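Local coordinates for protein nitroreductase (Mycolicibacterium smegmatis, PDB 6WTA) that binds the deazaflavin coenzyme F420 and probably uses its reduced form as an F420H2-dependent oxidoreductase, as in the related quinone reductases, at residues P34-T39 and L53-E58; F38-A43 and F79-N84. All blocks are in the same frame, centred on the assembly; numbering follows the deposited sequence. Where two conformers were deposited one is given.

Interaction 1. Residues P34-T39 and L53-E58; sequences PIVLFT and LMRVEE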
ATOM      1  N   PRO A  34      -8.728   6.525  -5.592  1.00 28.01           N
ATOM      2  CA  PRO A  34      -7.501   7.202  -5.164  1.00 27.84           C
ATOM      3  C   PRO A  34      -6.449   6.244  -4.622  1.00 26.22           C
ATOM      4  O   PRO A  34      -6.735   5.138  -4.153  1.00 25.02           O
ATOM      5  CB  PRO A  34      -7.986   8.156  -4.066  1.00 28.03           C
ATOM      6  CG  PRO A  34      -9.243   7.522  -3.536  1.00 33.20           C
ATOM      7  CD  PRO A  34      -9.882   6.844  -4.728  1.00 31.72           C
ATOM      8  N   ILE A  35      -5.201   6.705  -4.697  1.00 27.85           N
ATOM      9  CA  ILE A  35      -4.056   5.934  -4.247  1.00 23.21           C
ATOM     10  C   ILE A  35      -3.190   6.808  -3.348  1.00 24.05           C
ATOM     11  O   ILE A  35      -3.295   8.036  -3.338  1.00 27.48           O
ATOM     12  CB  ILE A  35      -3.218   5.382  -5.424  1.00 25.93           C
ATOM     13  CG1 ILE A  35      -2.494   6.519  -6.146  1.00 32.04           C
ATOM     14  CG2 ILE A  35      -4.101   4.624  -6.400  1.00 27.66           C
ATOM     15  CD1 ILE A  35      -1.571   6.045  -7.261  1.00 37.95           C
ATOM     16  N   VAL A  36      -2.326   6.143  -2.582  1.00 25.15           N
ATOM     17  CA  VAL A  36      -1.351   6.794  -1.719  1.00 27.72           C
ATOM     18  C   VAL A  36       0.025   6.266  -2.093  1.00 27.56           C
ATOM     19  O   VAL A  36       0.160   5.148  -2.600  1.00 27.47           O
ATOM     20  CB  VAL A  36      -1.648   6.536  -0.226  1.00 31.67           C
ATOM     21  CG1 VAL A  36      -2.915   7.249   0.205  1.00 35.65           C
ATOM     22  CG2 VAL A  36      -1.753   5.036   0.042  1.00 34.53           C
ATOM     23  N   LEU A  37       1.056   7.067  -1.834  1.00 27.96           N
ATOM     24  CA  LEU A  37       2.436   6.680  -2.119  1.00 25.29           C
ATOM     25  C   LEU A  37       3.148   6.383  -0.808  1.00 29.17           C
ATOM     26  O   LEU A  37       3.304   7.273   0.035  1.00 25.98           O
ATOM     27  CB  LEU A  37       3.168   7.779  -2.889  1.00 26.52           C
ATOM     28  CG  LEU A  37       4.608   7.468  -3.308  1.00 32.11           C
ATOM     29  CD1 LEU A  37       4.645   6.205  -4.177  1.00 30.61           C
ATOM     30  CD2 LEU A  37       5.249   8.627  -4.041  1.00 28.29           C
ATOM     31  N   PHE A  38       3.568   5.140  -0.636  1.00 28.25           N
ATOM     32  CA  PHE A  38       4.356   4.756   0.521  1.00 24.72           C
ATOM     33  C   PHE A  38       5.835   4.720   0.168  1.00 27.24           C
ATOM     34  O   PHE A  38       6.216   4.309  -0.934  1.00 28.69           O
ATOM     35  CB  PHE A  38       3.934   3.384   1.044  1.00 23.77           C
ATOM     36  CG  PHE A  38       2.585   3.370   1.679  1.00 25.98           C
ATOM     37  CD1 PHE A  38       2.445   3.651   3.023  1.00 28.13           C
ATOM     38  CD2 PHE A  38       1.463   3.045   0.942  1.00 28.11           C
ATOM     39  CE1 PHE A  38       1.199   3.627   3.619  1.00 31.64           C
ATOM     40  CE2 PHE A  38       0.219   3.016   1.534  1.00 27.25           C
ATOM     41  CZ  PHE A  38       0.086   3.312   2.872  1.00 24.82           C
ATOM     42  N   THR A  39       6.662   5.162   1.110  1.00 24.71           N
ATOM     43  CA  THR A  39       8.108   4.991   1.042  1.00 22.24           C
ATOM     44  C   THR A  39       8.489   3.872   2.002  1.00 27.93           C
ATOM     45  O   THR A  39       8.188   3.949   3.198  1.00 31.71           O
ATOM     46  CB  THR A  39       8.849   6.277   1.401  1.00 27.40           C
ATOM     47  OG1 THR A  39       8.335   7.368   0.626  1.00 33.84           O
ATOM     48  CG2 THR A  39      10.346   6.115   1.121  1.00 37.57           C
ATOM     49  N   LEU A  53      -0.091   2.315  -3.278  1.00 22.81           N
ATOM     50  CA  LEU A  53      -1.133   1.369  -2.912  1.00 24.22           C
ATOM     51  C   LEU A  53      -2.471   2.095  -2.936  1.00 21.00           C
ATOM     52  O   LEU A  53      -2.523   3.327  -2.961  1.00 26.36           O
ATOM     53  CB  LEU A  53      -0.888   0.771  -1.525  1.00 22.83           C
ATOM     54  CG  LEU A  53       0.386  -0.051  -1.326  1.00 25.33           C
ATOM     55  CD1 LEU A  53       0.502  -0.483   0.130  1.00 25.78           C
ATOM     56  CD2 LEU A  53       0.402  -1.240  -2.258  1.00 22.92           C
ATOM     57  N   MET A  54      -3.563   1.330  -2.924  1.00 21.86           N
ATOM     58  CA  MET A  54      -4.870   1.964  -2.849  1.00 20.73           C
ATOM     59  C   MET A  54      -4.999   2.717  -1.532  1.00 26.11           C
ATOM     60  O   MET A  54      -4.442   2.318  -0.506  1.00 28.14           O
ATOM     61  CB  MET A  54      -6.000   0.939  -2.964  1.00 26.94           C
ATOM     62  CG  MET A  54      -6.019   0.131  -4.251  1.00 30.16           C
ATOM     63  SD  MET A  54      -5.797   1.084  -5.769  1.00 27.93           S
ATOM     64  CE  MET A  54      -7.175   2.225  -5.686  1.00 29.47           C
ATOM     65  N   ARG A  55      -5.751   3.816  -1.561  1.00 25.56           N
ATOM     66  CA  ARG A  55      -5.973   4.619  -0.362  1.00 24.84           C
ATOM     67  C   ARG A  55      -7.059   3.980   0.501  1.00 27.97           C
ATOM     68  O   ARG A  55      -8.216   3.864   0.076  1.00 27.83           O
ATOM     69  CB  ARG A  55      -6.367   6.047  -0.734  1.00 26.99           C
ATOM     70  CG  ARG A  55      -6.586   6.950   0.464  1.00 33.37           C
ATOM     71  CD  ARG A  55      -7.209   8.288   0.065  1.00 33.95           C
ATOM     72  NE  ARG A  55      -7.255   9.201   1.204  1.00 34.49           N
ATOM     73  CZ  ARG A  55      -8.242   9.243   2.094  1.00 36.58           C
ATOM     74  NH1 ARG A  55      -9.281   8.428   1.978  1.00 36.86           N
ATOM     75  NH2 ARG A  55      -8.192  10.094   3.106  1.00 40.76           N
ATOM     76  N   VAL A  56      -6.683   3.570   1.709  1.00 27.25           N
ATOM     77  CA  VAL A  56      -7.597   3.052   2.725  1.00 28.25           C
ATOM     78  C   VAL A  56      -7.257   3.808   4.003  1.00 26.43           C
ATOM     79  O   VAL A  56      -6.153   3.650   4.540  1.00 28.87           O
ATOM     80  CB  VAL A  56      -7.459   1.534   2.926  1.00 28.37           C
ATOM     81  CG1 VAL A  56      -8.531   1.034   3.887  1.00 33.76           C
ATOM     82  CG2 VAL A  56      -7.545   0.819   1.586  1.00 29.03           C
ATOM     83  N   GLU A  57      -8.184   4.639   4.482  1.00 30.84           N
ATOM     84  CA  GLU A  57      -7.866   5.602   5.530  1.00 35.38           C
ATOM     85  C   GLU A  57      -9.013   5.745   6.518  1.00 35.50           C
ATOM     86  O   GLU A  57     -10.185   5.626   6.157  1.00 44.74           O
ATOM     87  CB  GLU A  57      -7.550   6.979   4.924  1.00 37.32           C
ATOM     88  CG  GLU A  57      -7.117   8.049   5.918  1.00 35.23           C
ATOM     89  CD  GLU A  57      -8.280   8.819   6.533  1.00 45.78           C
ATOM     90  OE1 GLU A  57      -8.040   9.558   7.511  1.00 46.09           O
ATOM     91  OE2 GLU A  57      -9.426   8.700   6.042  1.00 43.89           O
ATOM     92  N   GLU A  58      -8.656   6.022   7.771  1.00 35.80           N
ATOM     93  CA  GLU A  58      -9.642   6.300   8.812  1.00 37.61           C
ATOM     94  C   GLU A  58      -8.940   7.024   9.950  1.00 43.65           C
ATOM     95  O   GLU A  58      -7.946   6.519  10.483  1.00 47.22           O
ATOM     96  CB  GLU A  58     -10.298   5.007   9.303  1.00 39.51           C
ATOM     97  CG  GLU A  58     -11.271   5.190  10.458  1.00 49.03           C
ATOM     98  CD  GLU A  58     -11.849   3.869  10.950  1.00 60.56           C
ATOM     99  OE1 GLU A  58     -12.989   3.529  10.562  1.00 59.20           O
ATOM    100  OE2 GLU A  58     -11.161   3.166  11.721  1.00 62.20           O
TER
HETATM  101  O   HOH W   1      -8.896   3.924  -2.777  1.00 24.27           O
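Val36 and Leu53 face each other as a hydrogen-bonded antiparallel pair, Val36 N giving to Leu53 O at 2.8 Å and Leu53 N to Val36 O at 2.9 Å, both nearly straight. One step on, Ile35 and Met54 form the non-hydrogen-bonded pair. Arg55 N then reaches Pro34 O at 3.1 Å, tilted 34° from the carbonyl plane, and a water donates to both Pro34 O and Arg55 O, closing the end of the ladder. Apolar contacts flank it. Leu53 lays CD1 obliquely against the Phe38 ring, 3.7 Å from Phe38 CD2, while Met54, its chain bent at chi2 and chi3, brings CE back to 4.0 Å from Ile35 CG2. Arg55 CG, anti to the backbone N (chi1 -179°), is set 3.7 Å from Val36 CG1; from there the chain runs extended to NE, its charge meeting Asp91 and, within 53-58, Glu57. An alanine in place of Val36 is likely to open a gap beside the Arg55 methylenes, leaving them less fixed. This is the end of an antiparallel beta hairpin away from its turn, strands 33-41 and 48-58, whose Ile35, Leu53 and Met54 help line the F420 pocket.

Interaction 2. Residues F38-A43 and F79-N84; sequences FTTTGA and FNVKAN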
ATOM      1  N   PHE A  38       3.568   5.140  -0.636  1.00 28.25           N
ATOM      2  CA  PHE A  38       4.356   4.756   0.521  1.00 24.72           C
ATOM      3  C   PHE A  38       5.835   4.720   0.168  1.00 27.24           C
ATOM      4  O   PHE A  38       6.216   4.309  -0.934  1.00 28.69           O
ATOM      5  CB  PHE A  38       3.934   3.384   1.044  1.00 23.77           C
ATOM      6  CG  PHE A  38       2.585   3.370   1.679  1.00 25.98           C
ATOM      7  CD1 PHE A  38       2.445   3.651   3.023  1.00 28.13           C
ATOM      8  CD2 PHE A  38       1.463   3.045   0.942  1.00 28.11           C
ATOM      9  CE1 PHE A  38       1.199   3.627   3.619  1.00 31.64           C
ATOM     10  CE2 PHE A  38       0.219   3.016   1.534  1.00 27.25           C
ATOM     11  CZ  PHE A  38       0.086   3.312   2.872  1.00 24.82           C
ATOM     12  N   THR A  39       6.662   5.162   1.110  1.00 24.71           N
ATOM     13  CA  THR A  39       8.108   4.991   1.042  1.00 22.24           C
ATOM     14  C   THR A  39       8.489   3.872   2.002  1.00 27.93           C
ATOM     15  O   THR A  39       8.188   3.949   3.198  1.00 31.71           O
ATOM     16  CB  THR A  39       8.849   6.277   1.401  1.00 27.40           C
ATOM     17  OG1 THR A  39       8.335   7.368   0.626  1.00 33.84           O
ATOM     18  CG2 THR A  39      10.346   6.115   1.121  1.00 37.57           C
ATOM     19  N   THR A  40       9.146   2.843   1.483  1.00 29.96           N
ATOM     20  CA  THR A  40       9.528   1.669   2.254  1.00 26.54           C
ATOM     21  C   THR A  40      11.038   1.474   2.166  1.00 30.95           C
ATOM     22  O   THR A  40      11.726   2.142   1.389  1.00 27.35           O
ATOM     23  CB  THR A  40       8.804   0.423   1.737  1.00 26.47           C
ATOM     24  OG1 THR A  40       9.238   0.153   0.399  1.00 27.76           O
ATOM     25  CG2 THR A  40       7.299   0.636   1.748  1.00 25.68           C
ATOM     26  N   THR A  41      11.551   0.532   2.964  1.00 29.46           N
ATOM     27  CA  THR A  41      12.972   0.202   2.986  1.00 30.41           C
ATOM     28  C   THR A  41      13.145  -1.292   2.749  1.00 31.21           C
ATOM     29  O   THR A  41      12.547  -2.108   3.461  1.00 31.36           O
ATOM     30  CB  THR A  41      13.623   0.584   4.321  1.00 36.16           C
ATOM     31  OG1 THR A  41      13.415   1.977   4.583  1.00 36.40           O
ATOM     32  CG2 THR A  41      15.119   0.290   4.288  1.00 36.28           C
ATOM     33  N   GLY A  42      13.980  -1.648   1.774  1.00 28.28           N
ATOM     34  CA  GLY A  42      14.126  -3.046   1.408  1.00 33.27           C
ATOM     35  C   GLY A  42      14.843  -3.845   2.483  1.00 35.15           C
ATOM     36  O   GLY A  42      15.851  -3.414   3.046  1.00 32.73           O
ATOM     37  N   ALA A  43      14.322  -5.047   2.745  1.00 32.05           N
ATOM     38  CA  ALA A  43      14.823  -5.837   3.867  1.00 31.00           C
ATOM     39  C   ALA A  43      16.285  -6.206   3.685  1.00 33.86           C
ATOM     40  O   ALA A  43      17.045  -6.257   4.661  1.00 37.85           O
ATOM     41  CB  ALA A  43      13.973  -7.097   4.040  1.00 36.25           C
ATOM     42  N   PHE A  79       7.514  -8.253   2.799  1.00 31.80           N
ATOM     43  CA  PHE A  79       8.676  -8.617   3.603  1.00 31.00           C
ATOM     44  C   PHE A  79       9.450  -7.383   4.044  1.00 33.46           C
ATOM     45  O   PHE A  79      10.006  -7.362   5.149  1.00 31.65           O
ATOM     46  CB  PHE A  79       9.566  -9.567   2.805  1.00 35.74           C
ATOM     47  CG  PHE A  79       8.849 -10.802   2.324  1.00 44.25           C
ATOM     48  CD1 PHE A  79       8.666 -11.883   3.170  1.00 48.00           C
ATOM     49  CD2 PHE A  79       8.357 -10.881   1.028  1.00 32.22           C
ATOM     50  CE1 PHE A  79       8.006 -13.020   2.736  1.00 44.76           C
ATOM     51  CE2 PHE A  79       7.695 -12.019   0.590  1.00 36.82           C
ATOM     52  CZ  PHE A  79       7.524 -13.091   1.444  1.00 38.54           C
ATOM     53  N   ASN A  80       9.470  -6.338   3.210  1.00 32.57           N
ATOM     54  CA  ASN A  80      10.210  -5.126   3.547  1.00 31.24           C
ATOM     55  C   ASN A  80       9.602  -4.416   4.748  1.00 33.62           C
ATOM     56  O   ASN A  80      10.322  -3.961   5.644  1.00 34.76           O
ATOM     57  CB  ASN A  80      10.258  -4.188   2.338  1.00 25.62           C
ATOM     58  CG  ASN A  80      11.083  -4.747   1.198  1.00 31.32           C
ATOM     59  OD1 ASN A  80      11.919  -5.619   1.404  1.00 32.10           O
ATOM     60  ND2 ASN A  80      10.877  -4.224  -0.002  1.00 31.64           N
ATOM     61  N   VAL A  81       8.268  -4.319   4.790  0.51 33.75           N
ATOM     62  CA  VAL A  81       7.595  -3.609   5.870  0.51 32.96           C
ATOM     63  C   VAL A  81       7.626  -4.423   7.155  0.51 33.73           C
ATOM     64  O   VAL A  81       7.664  -3.856   8.253  0.51 32.97           O
ATOM     65  CB  VAL A  81       6.158  -3.272   5.432  0.51 33.77           C
ATOM     66  CG1 VAL A  81       5.380  -2.633   6.559  0.51 29.90           C
ATOM     67  CG2 VAL A  81       6.185  -2.360   4.201  0.51 25.80           C
ATOM     68  N   LYS A  82       7.617  -5.752   7.051  1.00 32.78           N
ATOM     69  CA  LYS A  82       7.804  -6.574   8.240  1.00 35.10           C
ATOM     70  C   LYS A  82       9.226  -6.426   8.770  1.00 34.85           C
ATOM     71  O   LYS A  82       9.442  -6.377   9.987  1.00 41.01           O
ATOM     72  CB  LYS A  82       7.484  -8.038   7.930  1.00 44.17           C
ATOM     73  CG  LYS A  82       5.994  -8.326   7.794  1.00 71.87           C
ATOM     74  CD  LYS A  82       5.722  -9.695   7.174  1.00 99.53           C
ATOM     75  CE  LYS A  82       6.295 -10.826   8.015  1.00124.37           C
ATOM     76  NZ  LYS A  82       5.693 -10.883   9.379  1.00163.34           N
ATOM     77  N   ALA A  83      10.206  -6.323   7.866  1.00 38.38           N
ATOM     78  CA  ALA A  83      11.596  -6.162   8.286  1.00 39.69           C
ATOM     79  C   ALA A  83      11.867  -4.744   8.767  1.00 38.69           C
ATOM     80  O   ALA A  83      12.608  -4.542   9.739  1.00 36.03           O
ATOM     81  CB  ALA A  83      12.533  -6.515   7.131  1.00 40.27           C
ATOM     82  N   ASN A  84      11.290  -3.753   8.088  1.00 34.04           N
ATOM     83  CA  ASN A  84      11.494  -2.338   8.390  1.00 30.19           C
ATOM     84  C   ASN A  84      10.120  -1.692   8.533  1.00 36.62           C
ATOM     85  O   ASN A  84       9.551  -1.196   7.552  1.00 35.06           O
ATOM     86  CB  ASN A  84      12.313  -1.659   7.295  1.00 35.69           C
ATOM     87  CG  ASN A  84      13.709  -2.216   7.195  1.00 35.48           C
ATOM     88  OD1 ASN A  84      14.465  -2.198   8.163  1.00 40.94           O
ATOM     89  ND2 ASN A  84      14.064  -2.710   6.016  1.00 36.71           N
TER
HETATM   90  O   HOH W   2       9.100  -2.250  -0.706  1.00 27.95           O
HETATM   91  O   HOH W   3       9.750  -0.038   5.180  1.00 33.22           O
HETATM   92  O   HOH W   4      16.799  -3.567   6.222  1.00 30.59           O
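Where strand 33-41 runs out into a loop, its backbone passes beside the last turn of helix 76-83, Ala43 and Asn80 coming closest with CA atoms 4.7 Å apart. Two asparagine amides do the gripping. Asn80 OD1 accepts from Ala43 N at 2.8 Å, the donor lying well above the carbonyl plane of the amide. Asn80 ND2, the other end of the same amide, bonds the coenzyme and a water that also meets Thr40 OG1, so both ends of the group are engaged and its rotation is set. Asn84, just past the helix, gives ND2 to Thr41 O at 3.0 Å; the acceptor lies in the Asn84 amide plane, yet the nitrogen stands 68° out of the Thr41 carbonyl plane. With Thr41 CG2 anti to the backbone N, that methyl is brought to 3.6 Å from Asn84 ND2. Two waters bridge further, one from Thr41 N to Asn84 O, the other from Asn84 ND2 to Ala43 O. Apolar packing is slight but tight at one point, Ala43 CB to Ala83 CB at 3.5 Å. Thr40 OG1 also bonds Arg49 O of neighbouring strand 48-58, and from helix 76-83 Val81 touches Met64 of strand 61-65 and Phe137 of strand 136-139.

In the fold
Strand 33-41 carries both contacts: interaction 1 pairs its first part with strand 48-58, and interaction 2 sets its far end and the following loop against helix 76-83. Their centres lie about 16 Å apart; the segments overlap at Phe38 and Thr39, with no other touch between the two contacts. Coenzyme F420 spans the two. In interaction 1 the Leu53 side chain comes within about 3 Å of it and Met54 N makes a weak hydrogen bond to it; in interaction 2 the side chain of Asn80 is about 3 Å from the bound coenzyme F420, bonded through ND2. The strand runs from one pocket region to the other: Ile35 lies near one end, Gly42 and Ala43 just past the other.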